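Thin, isoform D (Drosophila melanogaster, PDB 6XG7) probably acts as a zinc-binding ubiquitin ligase of muscle, whose NHL-repeat region, the part present here, forms a beta-propeller for protein-protein interaction. Local coordinates at residues 96-101 with 106-111. Sequence-based numbering, arbitrary orientation.
Sequences AGVAVN and YIIADR
V100 turns CG2 anti to its carbonyl carbon and Y106 does the same with CG (chi1 -63°), which sets the methyl and the phenol ring side by side in the hairpin of strands 98-100 and 106-110, the two inner strands of one beta-propeller blade. CG2 of V100 meets the ring obliquely, 3.9 Å from CD1 of Y106. On the same sheet face V98 lies alongside I108, with V98 CG2 4.1 Å from I108 CD1. This face packs against strand 58-63 of the preceding blade, where V60 touches V98, V100 and Y106, while the ring of F82 meets that of Y106 edge-to-face. A99 and I107 occupy the other face, directed to the next blade, where I107 touches V145; A99 CB lies 4.4 Å from I107 CB. These two residues form the hydrogen-bonded pair of the antiparallel ladder: I107 N reaches A99 O at 2.8 Å in a nearly straight bond (175°), and A99 N returns to I107 O at 2.9 Å in the carbonyl plane. I107 O also receives a CA-H...O contact from V98. N-terminal to strand 98-100 the ladder becomes irregular: A109 N donates to G97 O at 3.0 Å, but A109 O accepts from A96 N, one residue earlier than a regular pair with G97 would have it, at 3.1 Å and with the donor nearly in line with the C=O bond (170°).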
# COMPACT_ATOMS: atom_id res chain seq x y z
N ALA A 96 6.91 5.45 3.51
CA ALA A 96 6.20 5.05 2.30
C ALA A 96 4.94 4.27 2.67
O ALA A 96 3.86 4.84 2.73
CB ALA A 96 7.13 4.20 1.43
N GLY A 97 5.08 2.99 2.96
CA GLY A 97 3.93 2.17 3.31
C GLY A 97 3.48 2.32 4.75
O GLY A 97 4.25 2.60 5.66
N VAL A 98 2.18 2.13 4.94
CA VAL A 98 1.56 2.05 6.26
C VAL A 98 0.50 0.97 6.22
O VAL A 98 -0.19 0.79 5.20
CB VAL A 98 0.99 3.41 6.72
CG1 VAL A 98 -0.10 3.91 5.80
CG2 VAL A 98 0.48 3.32 8.18
N ALA A 99 0.36 0.26 7.34
CA ALA A 99 -0.68 -0.75 7.52
C ALA A 99 -1.19 -0.67 8.95
O ALA A 99 -0.50 -0.16 9.84
CB ALA A 99 -0.16 -2.16 7.25
N VAL A 100 -2.39 -1.19 9.17
CA VAL A 100 -2.96 -1.35 10.50
C VAL A 100 -3.25 -2.82 10.69
O VAL A 100 -3.88 -3.44 9.83
CB VAL A 100 -4.22 -0.49 10.71
CG1 VAL A 100 -4.68 -0.63 12.16
CG2 VAL A 100 -3.95 0.97 10.38
N ASN A 101 -2.81 -3.39 11.82
CA ASN A 101 -2.99 -4.81 12.03
C ASN A 101 -4.28 -5.12 12.80
O ASN A 101 -5.09 -4.24 13.11
CB ASN A 101 -1.75 -5.44 12.65
CG ASN A 101 -1.59 -5.14 14.13
OD1 ASN A 101 -2.46 -4.54 14.78
ND2 ASN A 101 -0.48 -5.59 14.68
N TYR A 106 -0.21 0.38 14.31
CA TYR A 106 0.27 0.95 13.06
C TYR A 106 1.63 0.37 12.72
O TYR A 106 2.53 0.35 13.57
CB TYR A 106 0.37 2.48 13.17
CG TYR A 106 -0.96 3.15 13.40
CD1 TYR A 106 -1.76 3.50 12.35
CD2 TYR A 106 -1.42 3.40 14.68
CE1 TYR A 106 -2.99 4.10 12.55
CE2 TYR A 106 -2.65 3.99 14.90
CZ TYR A 106 -3.44 4.35 13.83
OH TYR A 106 -4.68 4.93 13.99
N ILE A 107 1.78 -0.10 11.50
CA ILE A 107 3.03 -0.65 10.99
C ILE A 107 3.49 0.29 9.88
O ILE A 107 2.78 0.46 8.88
CB ILE A 107 2.84 -2.07 10.43
CG1 ILE A 107 1.92 -2.93 11.31
CG2 ILE A 107 4.19 -2.70 10.14
CD1 ILE A 107 2.40 -3.13 12.69
N ILE A 108 4.69 0.86 10.02
CA ILE A 108 5.19 1.88 9.11
C ILE A 108 6.49 1.42 8.47
O ILE A 108 7.42 1.00 9.18
CB ILE A 108 5.42 3.22 9.83
CG1 ILE A 108 4.12 3.97 10.09
CG2 ILE A 108 6.31 4.15 8.99
CD1 ILE A 108 3.33 3.43 11.15
N ALA A 109 6.56 1.52 7.15
CA ALA A 109 7.81 1.31 6.43
C ALA A 109 8.54 2.65 6.36
O ALA A 109 8.14 3.56 5.62
CB ALA A 109 7.55 0.73 5.04
N ASP A 110 9.61 2.76 7.14
CA ASP A 110 10.32 4.02 7.34
C ASP A 110 11.46 4.07 6.33
O ASP A 110 12.62 3.81 6.62
CB ASP A 110 10.81 4.08 8.78
CG ASP A 110 11.33 5.42 9.18
OD1 ASP A 110 11.25 6.37 8.37
OD2 ASP A 110 11.83 5.52 10.33
N ARG A 111 11.10 4.45 5.10
CA ARG A 111 11.88 4.26 3.89
C ARG A 111 13.36 4.61 4.05
O ARG A 111 14.24 3.76 3.84
CB ARG A 111 11.25 5.08 2.76
CG ARG A 111 11.97 5.02 1.43
CD ARG A 111 11.33 6.03 0.46
NE ARG A 111 12.11 6.23 -0.76
CZ ARG A 111 11.95 7.26 -1.59
NH1 ARG A 111 11.05 8.20 -1.32
NH2 ARG A 111 12.70 7.36 -2.68